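Local structure of eukaryotic translation initiation factor 5A-2 (Arabidopsis thaliana, 3HKS) at residues A[51-55]-A[64-68]; A[70-74]-A[149-155]; A[139-145]-A[161-167]. The protein promotes translation elongation and termination by binding between the exit and peptidyl sites of the ribosome and rescuing ribosomes stalled on polyproline and other difficult sequences. All blocks are in the same frame, centred on the assembly; numbering follows the deposited sequence. Where two conformers were deposited one is given.

How the interactions relate
Two small beta domains joined end to end make up this elongated chain. Interaction 1, in the hairpin 45-55/64-71 of the SH3-like N-terminal domain, closes before the others open. The segments of interactions 2 and 3 then alternate along the chain (70-74, 139-145, 149-155, 161-167). Interaction 3 lies in the C-terminal OB-fold domain, its centre about 46 Å from that of interaction 1. Between them, about 22 Å and 27 Å away centre to centre, interaction 2 is the interdomain contact, where the loop just after strand 64-71 packs on the turn end of hairpin 142-151/154-163. That hairpin is thus paired at its open end in interaction 3 and meets the N-terminal domain near its turn.

Interaction 1 (A[51-55]-A[64-68]); sequences EVSTS and KCHFV
Three pairs of backbone hydrogen bonds join the antiparallel strands 51-55 and 64-68. Glu-51 N gives to Val-68 O (3.2 Å) and Val-68 N to Glu-51 O (3.0 Å); Ser-53 N to His-66 O (3.1 Å) and His-66 N to Ser-53 O (2.6 Å); Ser-55 N to Lys-64 O (3.0 Å) and Lys-64 N to Ser-55 O (2.8 Å). Val-52 with Phe-67 and Thr-54 with Cys-65 are the non-hydrogen-bonded pairs between them, where Thr-54 CA lies 3.0 Å from Lys-64 O in a CA-H...O contact. All residues are extended, and the strand axes run at 155° with a closest approach of 4.5 Å.

The face carrying Glu-51, Ser-53, Ser-55, Lys-64, His-66 and Val-68 is open enough to solvent to suit serine and histidine. Ser-55 (chi1 p) brings OG to 2.6 Å from His-66 NE2, a diagonal hydrogen bond at the edge of the imidazole, which the m rotamer of His-66 swings toward it. A water links Ser-53 OG (3.1 Å) to His-66 O (3.0 Å). Lys-64 NZ hydrogen-bonds Thr-57 OG1 in the intervening loop. Near the other end, the CB atoms of Glu-51 and Val-68 are 3.8 Å apart.

The other face is more apolar: Val-52 CG1 packs on Phe-67 CE1 at 4.1 Å, and Thr-54 CG2 approaches Cys-65 SG at 4.2 Å. Phe-67 and Cys-65 suit burial here, Phe-67 reaching Ala-31, Ile-34 and Val-82. Such a regular antiparallel hairpin is characteristic of an SH3-like barrel; its loop bears Lys-59, probably the hypusine site as in other eIF5A proteins, unmodified in this structure.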
# COMPACT_ATOMS: atom_id res chain seq x y z
N GLU A 51 0.26 -12.65 11.33
CA GLU A 51 0.52 -13.52 12.49
C GLU A 51 1.83 -13.13 13.19
O GLU A 51 2.85 -12.94 12.54
CB GLU A 51 0.56 -15.00 12.07
CG GLU A 51 -0.71 -15.51 11.35
CD GLU A 51 -0.56 -16.90 10.70
OE1 GLU A 51 -1.10 -17.10 9.58
OE2 GLU A 51 0.09 -17.78 11.31
N VAL A 52 1.78 -13.01 14.52
CA VAL A 52 2.99 -12.85 15.33
C VAL A 52 3.01 -13.92 16.40
O VAL A 52 2.03 -14.07 17.15
CB VAL A 52 3.03 -11.48 16.07
CG1 VAL A 52 4.37 -11.31 16.81
CG2 VAL A 52 2.79 -10.31 15.12
N SER A 53 4.12 -14.65 16.49
CA SER A 53 4.37 -15.51 17.65
C SER A 53 5.80 -15.36 18.19
O SER A 53 6.70 -14.88 17.50
CB SER A 53 4.03 -16.98 17.35
OG SER A 53 4.84 -17.51 16.32
N THR A 54 6.01 -15.76 19.44
CA THR A 54 7.32 -15.64 20.06
C THR A 54 7.82 -17.00 20.52
O THR A 54 7.02 -17.91 20.76
CB THR A 54 7.31 -14.66 21.26
OG1 THR A 54 6.32 -15.08 22.20
CG2 THR A 54 7.01 -13.23 20.81
N SER A 55 9.15 -17.13 20.60
CA SER A 55 9.79 -18.31 21.19
C SER A 55 11.03 -17.89 21.97
O SER A 55 11.62 -16.84 21.70
CB SER A 55 10.14 -19.38 20.13
OG SER A 55 11.12 -18.91 19.21
N LYS A 64 12.32 -14.39 20.54
CA LYS A 64 12.40 -14.16 19.12
C LYS A 64 10.97 -13.97 18.66
O LYS A 64 10.05 -14.62 19.18
CB LYS A 64 13.05 -15.35 18.40
CG LYS A 64 14.51 -15.54 18.77
CD LYS A 64 15.03 -16.94 18.56
CE LYS A 64 14.65 -17.86 19.68
NZ LYS A 64 15.84 -18.60 20.15
N CYS A 65 10.79 -13.08 17.69
CA CYS A 65 9.48 -12.84 17.08
C CYS A 65 9.43 -13.53 15.73
O CYS A 65 10.31 -13.35 14.90
CB CYS A 65 9.22 -11.35 16.91
SG CYS A 65 9.16 -10.47 18.46
N HIS A 66 8.38 -14.33 15.53
CA HIS A 66 8.17 -15.07 14.30
C HIS A 66 7.04 -14.39 13.54
O HIS A 66 5.90 -14.37 14.01
CB HIS A 66 7.81 -16.54 14.61
CG HIS A 66 8.81 -17.26 15.47
ND1 HIS A 66 9.37 -18.46 15.11
CD2 HIS A 66 9.36 -16.93 16.66
CE1 HIS A 66 10.22 -18.85 16.04
NE2 HIS A 66 10.24 -17.93 17.00
N PHE A 67 7.35 -13.83 12.38
CA PHE A 67 6.35 -13.08 11.60
C PHE A 67 5.82 -13.85 10.40
O PHE A 67 6.59 -14.46 9.65
CB PHE A 67 6.93 -11.75 11.10
CG PHE A 67 7.32 -10.82 12.21
CD1 PHE A 67 6.36 -10.26 13.03
CD2 PHE A 67 8.66 -10.53 12.45
CE1 PHE A 67 6.72 -9.41 14.08
CE2 PHE A 67 9.03 -9.67 13.49
CZ PHE A 67 8.06 -9.12 14.30
N VAL A 68 4.50 -13.81 10.22
CA VAL A 68 3.90 -14.15 8.93
C VAL A 68 3.25 -12.86 8.40
O VAL A 68 2.49 -12.21 9.10
CB VAL A 68 2.85 -15.31 9.03
CG1 VAL A 68 2.32 -15.69 7.65
CG2 VAL A 68 3.46 -16.54 9.72
O HOH W 1 4.13 -16.67 13.40

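Interaction 2 (A[70-74]-A[149-155]); sequences IDIFT and MSSMGEE
The junction between the SH3-like and OB-fold domains is built from a loop, an aromatic side chain and a hairpin turn. After strand residues 70-71 the chain bends: Asp-71 OD1 accepts from Phe-73 N (2.9 Å), an Asx turn, and from Thr-74 N (3.1 Å), completing an Asx motif. Segment 149-155 reverses through a type I' turn, Ser-151 N to Glu-154 O 2.9 Å and Glu-154 N to Ser-151 O 3.1 Å; its central residues, Met-152 and Gly-153, both have positive phi, which favours glycine at 153.

Phe-73 (chi1 m) inserts its ring edge-first, CZ 3.3 Å from Glu-154 O, with Glu-154 CG over one face (CH-pi, 4.0 Å to the centroid). Ile-72 (p, t) sets CD1 3.8 Å from Ser-151 CB, and Met-149 (t, t, p) brings CE to 3.9 Å from Ile-72 CD1 and 3.8 Å from Phe-73 CE1. Direct contact is thus by packing, while Arg-45, salt-bridged to Asp-71 and Glu-154, ties the segments through charge.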
# COMPACT_ATOMS: atom_id res chain seq x y z
N ILE A 70 1.85 -10.46 4.66
CA ILE A 70 1.37 -10.54 3.27
C ILE A 70 1.80 -9.32 2.45
O ILE A 70 1.47 -8.18 2.81
CB ILE A 70 -0.19 -10.72 3.21
CG1 ILE A 70 -0.66 -11.92 4.06
CG2 ILE A 70 -0.70 -10.80 1.75
CD1 ILE A 70 -0.21 -13.28 3.57
N ASP A 71 2.54 -9.56 1.37
CA ASP A 71 2.96 -8.48 0.46
C ASP A 71 1.74 -7.65 0.05
O ASP A 71 0.77 -8.20 -0.48
CB ASP A 71 3.65 -9.08 -0.76
CG ASP A 71 4.26 -8.05 -1.66
OD1 ASP A 71 3.60 -7.03 -1.98
OD2 ASP A 71 5.42 -8.26 -2.08
N ILE A 72 1.77 -6.34 0.32
CA ILE A 72 0.58 -5.49 0.14
C ILE A 72 0.19 -5.21 -1.33
O ILE A 72 -0.92 -4.76 -1.60
CB ILE A 72 0.63 -4.16 0.97
CG1 ILE A 72 1.60 -3.14 0.35
CG2 ILE A 72 0.93 -4.45 2.46
CD1 ILE A 72 1.55 -1.74 1.02
N PHE A 73 1.10 -5.49 -2.26
CA PHE A 73 0.84 -5.33 -3.68
C PHE A 73 0.65 -6.66 -4.41
O PHE A 73 -0.19 -6.76 -5.30
CB PHE A 73 1.96 -4.53 -4.36
CG PHE A 73 2.10 -3.12 -3.85
CD1 PHE A 73 1.12 -2.17 -4.10
CD2 PHE A 73 3.22 -2.75 -3.11
CE1 PHE A 73 1.24 -0.88 -3.62
CE2 PHE A 73 3.35 -1.45 -2.63
CZ PHE A 73 2.36 -0.52 -2.89
N THR A 74 1.41 -7.69 -4.02
CA THR A 74 1.40 -8.97 -4.73
C THR A 74 0.58 -10.05 -4.01
O THR A 74 0.26 -11.09 -4.61
CB THR A 74 2.82 -9.51 -5.02
OG1 THR A 74 3.40 -10.03 -3.82
CG2 THR A 74 3.72 -8.42 -5.61
N MET A 149 -2.77 3.50 -3.08
CA MET A 149 -1.96 2.95 -1.99
C MET A 149 -0.48 3.00 -2.38
O MET A 149 -0.11 2.55 -3.45
CB MET A 149 -2.38 1.52 -1.65
CG MET A 149 -1.81 1.02 -0.29
SD MET A 149 -2.36 -0.65 0.12
CE MET A 149 -1.61 -1.61 -1.18
N SER A 150 0.34 3.60 -1.53
CA SER A 150 1.76 3.75 -1.83
C SER A 150 2.67 3.28 -0.70
O SER A 150 2.40 3.52 0.48
CB SER A 150 2.08 5.20 -2.21
OG SER A 150 1.88 6.04 -1.10
N SER A 151 3.74 2.60 -1.07
CA SER A 151 4.75 2.14 -0.12
C SER A 151 6.02 1.81 -0.88
O SER A 151 5.97 1.14 -1.91
CB SER A 151 4.26 0.90 0.64
OG SER A 151 5.05 0.63 1.78
N MET A 152 7.14 2.33 -0.38
CA MET A 152 8.47 1.99 -0.87
C MET A 152 8.68 2.28 -2.36
O MET A 152 9.29 1.49 -3.09
CB MET A 152 8.80 0.53 -0.51
CG MET A 152 8.88 0.31 1.02
SD MET A 152 9.42 -1.33 1.49
CE MET A 152 11.19 -1.25 1.24
N GLY A 153 8.17 3.43 -2.80
CA GLY A 153 8.27 3.86 -4.20
C GLY A 153 7.35 3.15 -5.19
O GLY A 153 7.53 3.25 -6.41
N GLU A 154 6.37 2.43 -4.66
CA GLU A 154 5.47 1.61 -5.46
C GLU A 154 4.04 2.01 -5.14
O GLU A 154 3.71 2.26 -3.99
CB GLU A 154 5.72 0.13 -5.18
CG GLU A 154 4.98 -0.83 -6.11
CD GLU A 154 5.56 -2.24 -6.08
OE1 GLU A 154 6.76 -2.41 -5.78
OE2 GLU A 154 4.80 -3.19 -6.38
N GLU A 155 3.20 2.08 -6.16
CA GLU A 155 1.87 2.66 -6.01
C GLU A 155 0.85 1.84 -6.77
O GLU A 155 1.13 1.32 -7.86
CB GLU A 155 1.85 4.12 -6.48
CG GLU A 155 2.78 5.03 -5.69
CD GLU A 155 2.59 6.50 -6.00
OE1 GLU A 155 2.99 6.95 -7.09
OE2 GLU A 155 2.07 7.23 -5.13

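Interaction 3 (A[139-145]-A[161-167]); sequences DEGKDIV and KEVGGGK
Lys-142 (chi1 m, chi2 -134°, between wells) extends its ammonium to the carboxylate of Glu-162 (chi1 p, chi2 t): NZ to OE2 is 2.9 Å, a salt bridge. Glu-140 OE2 joins weakly, 3.3 Å from Lys-142 NZ. On one face Ile-144 (m, m) leans CD1 onto Glu-162 CB at 3.6 Å. On the other, Lys-161, extended after its p chi1, lays CG 4.0 Å from Val-145 CB. Val-145 CG2 (chi1 t) also meets Val-163 CG2 (chi1 m) at 3.8 Å.

This is the open end of an OB-fold hairpin, far from its turn; the axes of 142-145 and 161-163 run at 133°, closest approach 4.6 Å. Val-145 N binds Lys-161 O (2.8 Å), Lys-161 N Val-145 O (3.0 Å), Val-163 N Asp-143 O (2.8 Å) and Asp-143 N Gly-164 O (2.9 Å).

Gly-141, with positive phi, ends helix 128-139 in a Schellman motif. The chain turns a corner at Gly-164, and Gly-164, Gly-165 and Gly-166 all have glycine-favouring backbone angles. Lys-167, all-trans beyond chi1, donates from NZ to Asp-139 O (3.2 Å).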
# COMPACT_ATOMS: atom_id res chain seq x y z
N ASP A 139 -15.63 9.44 -19.20
CA ASP A 139 -16.41 9.67 -20.42
C ASP A 139 -17.74 10.35 -20.11
O ASP A 139 -18.23 11.18 -20.89
CB ASP A 139 -16.64 8.36 -21.19
CG ASP A 139 -15.37 7.83 -21.88
OD1 ASP A 139 -14.34 8.56 -21.94
OD2 ASP A 139 -15.41 6.66 -22.35
N GLU A 140 -18.30 10.01 -18.95
CA GLU A 140 -19.59 10.53 -18.48
C GLU A 140 -19.50 11.93 -17.85
O GLU A 140 -20.52 12.52 -17.50
CB GLU A 140 -20.23 9.56 -17.47
CG GLU A 140 -20.67 8.19 -18.01
CD GLU A 140 -21.41 7.33 -16.95
OE1 GLU A 140 -22.50 6.79 -17.28
OE2 GLU A 140 -20.95 7.20 -15.79
N GLY A 141 -18.28 12.46 -17.68
CA GLY A 141 -18.08 13.78 -17.08
C GLY A 141 -18.36 13.80 -15.58
O GLY A 141 -18.67 14.84 -15.00
N LYS A 142 -18.24 12.63 -14.96
CA LYS A 142 -18.46 12.52 -13.53
C LYS A 142 -17.25 12.92 -12.72
O LYS A 142 -16.12 12.88 -13.21
CB LYS A 142 -18.90 11.09 -13.18
CG LYS A 142 -20.16 10.69 -13.92
CD LYS A 142 -21.15 10.04 -13.02
CE LYS A 142 -22.46 9.77 -13.75
NZ LYS A 142 -22.94 8.41 -13.39
N ASP A 143 -17.50 13.32 -11.48
CA ASP A 143 -16.44 13.58 -10.51
C ASP A 143 -15.98 12.24 -9.96
O ASP A 143 -16.69 11.59 -9.19
CB ASP A 143 -16.95 14.49 -9.38
CG ASP A 143 -17.30 15.89 -9.86
OD1 ASP A 143 -16.68 16.36 -10.84
OD2 ASP A 143 -18.20 16.53 -9.26
N ILE A 144 -14.81 11.80 -10.41
CA ILE A 144 -14.27 10.50 -10.02
C ILE A 144 -13.11 10.69 -9.07
O ILE A 144 -12.19 11.46 -9.35
CB ILE A 144 -13.85 9.65 -11.26
CG1 ILE A 144 -15.06 9.34 -12.19
CG2 ILE A 144 -13.12 8.36 -10.85
CD1 ILE A 144 -16.10 8.32 -11.62
N VAL A 145 -13.18 10.00 -7.94
CA VAL A 145 -12.13 10.01 -6.91
C VAL A 145 -11.42 8.67 -6.91
O VAL A 145 -12.05 7.62 -6.85
CB VAL A 145 -12.69 10.36 -5.49
CG1 VAL A 145 -11.58 10.37 -4.45
CG2 VAL A 145 -13.37 11.71 -5.51
N LYS A 161 -14.43 5.73 -6.87
CA LYS A 161 -15.82 6.12 -6.62
C LYS A 161 -16.19 7.39 -7.39
O LYS A 161 -15.34 8.23 -7.66
CB LYS A 161 -16.08 6.33 -5.12
CG LYS A 161 -15.26 7.46 -4.51
CD LYS A 161 -15.55 7.66 -3.02
CE LYS A 161 -14.47 8.53 -2.38
NZ LYS A 161 -14.93 9.20 -1.12
N GLU A 162 -17.47 7.52 -7.73
CA GLU A 162 -17.99 8.79 -8.24
C GLU A 162 -18.64 9.60 -7.13
O GLU A 162 -19.32 9.05 -6.27
CB GLU A 162 -18.92 8.60 -9.43
CG GLU A 162 -20.11 7.72 -9.19
CD GLU A 162 -21.26 8.09 -10.10
OE1 GLU A 162 -21.92 9.12 -9.84
OE2 GLU A 162 -21.49 7.35 -11.09
N VAL A 163 -18.42 10.91 -7.14
CA VAL A 163 -18.95 11.76 -6.07
C VAL A 163 -19.89 12.86 -6.58
O VAL A 163 -20.33 13.71 -5.79
CB VAL A 163 -17.83 12.34 -5.14
CG1 VAL A 163 -17.10 11.23 -4.39
CG2 VAL A 163 -16.86 13.21 -5.91
N GLY A 164 -20.21 12.84 -7.87
CA GLY A 164 -21.16 13.80 -8.45
C GLY A 164 -20.94 14.06 -9.93
O GLY A 164 -20.25 13.29 -10.61
N GLY A 165 -21.51 15.16 -10.42
CA GLY A 165 -21.35 15.58 -11.81
C GLY A 165 -22.09 14.71 -12.82
O GLY A 165 -23.01 13.97 -12.47
N GLY A 166 -21.68 14.82 -14.08
CA GLY A 166 -22.32 14.11 -15.18
C GLY A 166 -22.61 15.05 -16.34
O GLY A 166 -22.47 16.26 -16.19
N LYS A 167 -23.02 14.50 -17.47
CA LYS A 167 -23.30 15.28 -18.68
C LYS A 167 -24.80 15.29 -19.01
O LYS A 167 -25.52 14.37 -18.61
CB LYS A 167 -22.49 14.74 -19.86
CG LYS A 167 -20.99 14.93 -19.65
CD LYS A 167 -20.18 14.35 -20.77
CE LYS A 167 -18.69 14.54 -20.48
NZ LYS A 167 -17.93 14.22 -21.69
O HOH W 2 -20.35 5.63 -13.87